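PDB 5K5D: ParB domain protein nuclease from Sulfolobus solfataricus, which probably takes part in DNA partition as a ParB-like segregation protein and may also act as a nuclease. Local coordinates for residues R35-S46 with T64-F74. The protein carries 4 engineered substitutions. Residues are numbered along the deposited sequence; the frame is centred on the assembly and turned at random.
Sequences REDLEKSLREKS and TRLDIMKKLGF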
loop_
_atom_site.group_PDB
_atom_site.type_symbol
_atom_site.label_atom_id
_atom_site.label_comp_id
_atom_site.label_asym_id
_atom_site.label_seq_id
_atom_site.Cartn_x
_atom_site.Cartn_y
_atom_site.Cartn_z
ATOM N N ARG B 35 1.842 -18.307 -1.377
ATOM C CA ARG B 35 1.173 -19.202 -2.320
ATOM C C ARG B 35 1.094 -20.644 -1.825
ATOM O O ARG B 35 0.009 -21.220 -1.761
ATOM C CB ARG B 35 1.814 -19.166 -3.708
ATOM C CG ARG B 35 1.024 -19.986 -4.723
ATOM C CD ARG B 35 1.647 -19.998 -6.106
ATOM N NE ARG B 35 0.793 -20.710 -7.055
ATOM C CZ ARG B 35 -0.057 -20.117 -7.890
ATOM N NH1 ARG B 35 -0.162 -18.795 -7.907
ATOM N NH2 ARG B 35 -0.798 -20.848 -8.714
ATOM N N GLU B 36 2.236 -21.232 -1.489
ATOM C CA GLU B 36 2.249 -22.612 -1.009
ATOM C C GLU B 36 1.406 -22.737 0.259
ATOM O O GLU B 36 0.809 -23.782 0.526
ATOM C CB GLU B 36 3.684 -23.094 -0.768
ATOM C CG GLU B 36 4.539 -23.114 -2.028
ATOM C CD GLU B 36 5.983 -23.501 -1.758
ATOM O OE1 GLU B 36 6.262 -24.041 -0.666
ATOM O OE2 GLU B 36 6.837 -23.260 -2.639
ATOM N N ASP B 37 1.346 -21.654 1.028
ATOM C CA ASP B 37 0.535 -21.621 2.236
ATOM C C ASP B 37 -0.936 -21.912 1.931
ATOM O O ASP B 37 -1.472 -22.932 2.369
ATOM C CB ASP B 37 0.685 -20.273 2.952
ATOM C CG ASP B 37 2.137 -19.925 3.242
ATOM O OD1 ASP B 37 2.980 -20.052 2.325
ATOM O OD2 ASP B 37 2.437 -19.527 4.389
ATOM N N LEU B 38 -1.589 -21.030 1.179
ATOM C CA LEU B 38 -2.991 -21.262 0.829
ATOM C C LEU B 38 -3.138 -22.213 -0.357
ATOM O O LEU B 38 -4.191 -22.281 -0.991
ATOM C CB LEU B 38 -3.766 -19.954 0.601
ATOM C CG LEU B 38 -3.231 -18.794 -0.246
ATOM C CD1 LEU B 38 -2.563 -17.733 0.624
ATOM C CD2 LEU B 38 -2.303 -19.271 -1.347
ATOM N N GLU B 39 -2.072 -22.954 -0.639
ATOM C CA GLU B 39 -2.091 -23.975 -1.676
ATOM C C GLU B 39 -2.423 -25.322 -1.044
ATOM O O GLU B 39 -3.142 -26.134 -1.627
ATOM C CB GLU B 39 -0.734 -24.038 -2.376
ATOM C CG GLU B 39 -0.765 -24.623 -3.771
ATOM C CD GLU B 39 0.563 -24.467 -4.491
ATOM O OE1 GLU B 39 0.617 -23.707 -5.483
ATOM O OE2 GLU B 39 1.554 -25.100 -4.060
ATOM N N LYS B 40 -1.900 -25.550 0.157
ATOM C CA LYS B 40 -2.180 -26.783 0.883
ATOM C C LYS B 40 -3.508 -26.672 1.616
ATOM O O LYS B 40 -4.216 -27.663 1.780
ATOM C CB LYS B 40 -1.059 -27.106 1.873
ATOM C CG LYS B 40 -1.031 -26.213 3.093
ATOM C CD LYS B 40 -1.026 -27.038 4.370
ATOM C CE LYS B 40 0.224 -27.895 4.472
ATOM N NZ LYS B 40 0.292 -28.617 5.771
ATOM N N SER B 41 -3.833 -25.461 2.061
ATOM C CA SER B 41 -5.118 -25.192 2.694
ATOM C C SER B 41 -6.235 -25.677 1.785
ATOM O O SER B 41 -7.121 -26.417 2.212
ATOM C CB SER B 41 -5.282 -23.692 2.954
ATOM O OG SER B 41 -4.129 -23.148 3.573
ATOM N N LEU B 42 -6.179 -25.261 0.523
ATOM C CA LEU B 42 -7.174 -25.655 -0.467
ATOM C C LEU B 42 -7.013 -27.118 -0.870
ATOM O O LEU B 42 -7.975 -27.771 -1.277
ATOM C CB LEU B 42 -7.089 -24.750 -1.701
ATOM C CG LEU B 42 -7.443 -23.275 -1.484
ATOM C CD1 LEU B 42 -7.023 -22.428 -2.679
ATOM C CD2 LEU B 42 -8.928 -23.119 -1.204
ATOM N N ARG B 43 -5.791 -27.626 -0.754
ATOM C CA ARG B 43 -5.492 -29.011 -1.099
ATOM C C ARG B 43 -6.165 -29.966 -0.117
ATOM O O ARG B 43 -6.935 -30.845 -0.509
ATOM C CB ARG B 43 -3.978 -29.229 -1.078
ATOM C CG ARG B 43 -3.485 -30.397 -1.914
ATOM C CD ARG B 43 -1.996 -30.632 -1.680
ATOM N NE ARG B 43 -1.242 -29.380 -1.638
ATOM C CZ ARG B 43 -0.690 -28.799 -2.699
ATOM N NH1 ARG B 43 -0.801 -29.354 -3.899
ATOM N NH2 ARG B 43 -0.024 -27.661 -2.560
ATOM N N GLU B 44 -5.868 -29.777 1.165
ATOM C CA GLU B 44 -6.369 -30.643 2.224
ATOM C C GLU B 44 -7.862 -30.470 2.483
ATOM O O GLU B 44 -8.651 -31.393 2.277
ATOM C CB GLU B 44 -5.611 -30.378 3.527
ATOM C CG GLU B 44 -4.124 -30.670 3.468
ATOM C CD GLU B 44 -3.452 -30.504 4.819
ATOM O OE1 GLU B 44 -2.983 -29.386 5.122
ATOM O OE2 GLU B 44 -3.397 -31.493 5.579
ATOM N N LYS B 45 -8.238 -29.283 2.947
ATOM C CA LYS B 45 -9.593 -29.041 3.430
ATOM C C LYS B 45 -10.426 -28.174 2.495
ATOM O O LYS B 45 -11.436 -27.601 2.907
ATOM C CB LYS B 45 -9.548 -28.419 4.825
ATOM C CG LYS B 45 -8.319 -27.563 5.069
ATOM C CD LYS B 45 -8.237 -27.125 6.519
ATOM C CE LYS B 45 -6.928 -26.416 6.802
ATOM N NZ LYS B 45 -6.713 -25.286 5.859
ATOM N N SER B 46 -10.005 -28.088 1.239
ATOM C CA SER B 46 -10.730 -27.303 0.248
ATOM C C SER B 46 -10.858 -25.849 0.689
ATOM O O SER B 46 -10.009 -25.328 1.419
ATOM C CB SER B 46 -12.119 -27.897 0.008
ATOM O OG SER B 46 -12.034 -29.260 -0.369
ATOM N N THR B 64 -4.817 -15.236 -6.249
ATOM C CA THR B 64 -3.948 -16.395 -6.130
ATOM C C THR B 64 -4.786 -17.639 -5.826
ATOM O O THR B 64 -4.705 -18.639 -6.540
ATOM C CB THR B 64 -2.853 -16.177 -5.070
ATOM O OG1 THR B 64 -2.008 -15.093 -5.481
ATOM C CG2 THR B 64 -2.008 -17.429 -4.902
ATOM N N ARG B 65 -5.606 -17.560 -4.781
ATOM C CA ARG B 65 -6.498 -18.654 -4.414
ATOM C C ARG B 65 -7.306 -19.181 -5.598
ATOM O O ARG B 65 -7.418 -20.389 -5.789
ATOM C CB ARG B 65 -7.437 -18.225 -3.287
ATOM C CG ARG B 65 -6.742 -18.008 -1.957
ATOM C CD ARG B 65 -7.703 -17.480 -0.908
ATOM N NE ARG B 65 -8.050 -16.082 -1.138
ATOM C CZ ARG B 65 -8.876 -15.380 -0.371
ATOM N NH1 ARG B 65 -9.452 -15.947 0.681
ATOM N NH2 ARG B 65 -9.130 -14.109 -0.654
ATOM N N LEU B 66 -7.876 -18.280 -6.390
ATOM C CA LEU B 66 -8.639 -18.699 -7.560
ATOM C C LEU B 66 -7.746 -19.439 -8.551
ATOM O O LEU B 66 -8.148 -20.452 -9.129
ATOM C CB LEU B 66 -9.303 -17.504 -8.252
ATOM C CG LEU B 66 -10.104 -17.899 -9.498
ATOM C CD1 LEU B 66 -11.264 -18.808 -9.122
ATOM C CD2 LEU B 66 -10.604 -16.687 -10.264
ATOM N N ASP B 67 -6.535 -18.924 -8.748
ATOM C CA ASP B 67 -5.597 -19.528 -9.687
ATOM C C ASP B 67 -5.217 -20.947 -9.260
ATOM O O ASP B 67 -5.168 -21.868 -10.078
ATOM C CB ASP B 67 -4.344 -18.661 -9.832
ATOM C CG ASP B 67 -3.362 -19.227 -10.842
ATOM O OD1 ASP B 67 -3.567 -19.014 -12.057
ATOM O OD2 ASP B 67 -2.390 -19.889 -10.423
ATOM N N ILE B 68 -4.952 -21.111 -7.969
ATOM C CA ILE B 68 -4.642 -22.418 -7.410
ATOM C C ILE B 68 -5.798 -23.398 -7.624
ATOM O O ILE B 68 -5.595 -24.519 -8.086
ATOM C CB ILE B 68 -4.326 -22.306 -5.913
ATOM C CG1 ILE B 68 -3.155 -21.340 -5.703
ATOM C CG2 ILE B 68 -4.033 -23.674 -5.322
ATOM C CD1 ILE B 68 -2.835 -21.055 -4.252
HETATM N N MSE B 69 -7.011 -22.961 -7.303
HETATM C CA MSE B 69 -8.189 -23.812 -7.411
HETATM C C MSE B 69 -8.466 -24.210 -8.853
HETATM O O MSE B 69 -8.948 -25.311 -9.126
HETATM C CB MSE B 69 -9.412 -23.104 -6.831
HETATM C CG MSE B 69 -9.368 -22.928 -5.326
HETATM SE SE MSE B 69 -11.052 -22.223 -4.655
HETATM C CE MSE B 69 -10.948 -20.442 -5.433
ATOM N N LYS B 70 -8.173 -23.294 -9.769
ATOM C CA LYS B 70 -8.323 -23.556 -11.188
ATOM C C LYS B 70 -7.395 -24.706 -11.583
ATOM O O LYS B 70 -7.786 -25.608 -12.326
ATOM C CB LYS B 70 -7.982 -22.301 -11.991
ATOM C CG LYS B 70 -8.913 -22.026 -13.157
ATOM C CD LYS B 70 -10.153 -21.277 -12.706
ATOM C CE LYS B 70 -9.865 -19.797 -12.496
ATOM N NZ LYS B 70 -9.700 -19.061 -13.783
ATOM N N LYS B 71 -6.168 -24.671 -11.067
ATOM C CA LYS B 71 -5.169 -25.695 -11.366
ATOM C C LYS B 71 -5.403 -27.000 -10.599
ATOM O O LYS B 71 -4.963 -28.063 -11.030
ATOM C CB LYS B 71 -3.756 -25.163 -11.101
ATOM C CG LYS B 71 -3.320 -24.088 -12.084
ATOM C CD LYS B 71 -2.099 -23.341 -11.586
ATOM C CE LYS B 71 -1.694 -22.252 -12.567
ATOM N NZ LYS B 71 -0.450 -21.553 -12.138
ATOM N N LEU B 72 -6.101 -26.917 -9.472
ATOM C CA LEU B 72 -6.382 -28.099 -8.669
ATOM C C LEU B 72 -7.675 -28.793 -9.091
ATOM O O LEU B 72 -8.169 -29.680 -8.393
ATOM C CB LEU B 72 -6.418 -27.751 -7.180
ATOM C CG LEU B 72 -5.081 -27.833 -6.439
ATOM C CD1 LEU B 72 -4.000 -27.081 -7.196
ATOM C CD2 LEU B 72 -5.212 -27.310 -5.014
ATOM N N GLY B 73 -8.223 -28.384 -10.230
ATOM C CA GLY B 73 -9.397 -29.033 -10.784
ATOM C C GLY B 73 -10.734 -28.500 -10.297
ATOM O O GLY B 73 -11.779 -28.835 -10.862
ATOM N N PHE B 74 -10.713 -27.676 -9.252
ATOM C CA PHE B 74 -11.946 -27.113 -8.712
ATOM C C PHE B 74 -12.881 -26.662 -9.831
ATOM O O PHE B 74 -12.446 -26.057 -10.809
ATOM C CB PHE B 74 -11.645 -25.957 -7.758
ATOM C CG PHE B 74 -11.032 -26.391 -6.457
ATOM C CD1 PHE B 74 -9.735 -26.872 -6.412
ATOM C CD2 PHE B 74 -11.754 -26.316 -5.276
ATOM C CE1 PHE B 74 -9.170 -27.271 -5.216
ATOM C CE2 PHE B 74 -11.193 -26.713 -4.077
ATOM C CZ PHE B 74 -9.900 -27.192 -4.047
#
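Arg35 reaches across to Asp67 with one straight hydrogen bond, part of a salt bridge: NH2 lies 2.5 Å from OD2. The carboxylate oxygen sits in the guanidinium plane, though the two flat groups are turned 67° apart. Ile68 CG1 covers one face of that guanidinium. With CG opposite its backbone N (chi1 -174°) and the chain straight as far as NE, Arg35 carries its guanidinium from the start of segment 35-46 over to helix 64-71. Lys71 NZ, at 3.1 Å, bonds to the syn lone pair of Asp67 OD2. Ile68 CD1 meets Leu38 CD2 at 3.5 Å, and the CG2 branch of Ile68 packs on Glu39 CG. Leu42 is buried, its CD1 3.6 Å from CG of Met69, a selenomethionine. These two helices, 37-45 and 64-71, cross at -48° in the ParB-like N-terminal domain, whose four-stranded mixed sheet includes strand 51-53, touched by Arg65 and Met69. The Phe74 ring takes Met69 CG over the centre of one face and points its edge at Leu42 O. Without the guanidinium, as with an alanine at Arg35, Asp67 OD2 would probably lose its straight bond and Ile68 CG1 its cover, with Lys71 NZ still bonded. Glu39 links the network onward: its OE1 accepts a weak bond from Arg35 NE, and its OE2 another from Arg43 NH2. At the N-terminal end of segment 64-74, Thr64 OG1 hydrogen-bonds a citrate, probably from the crystallisation liquor.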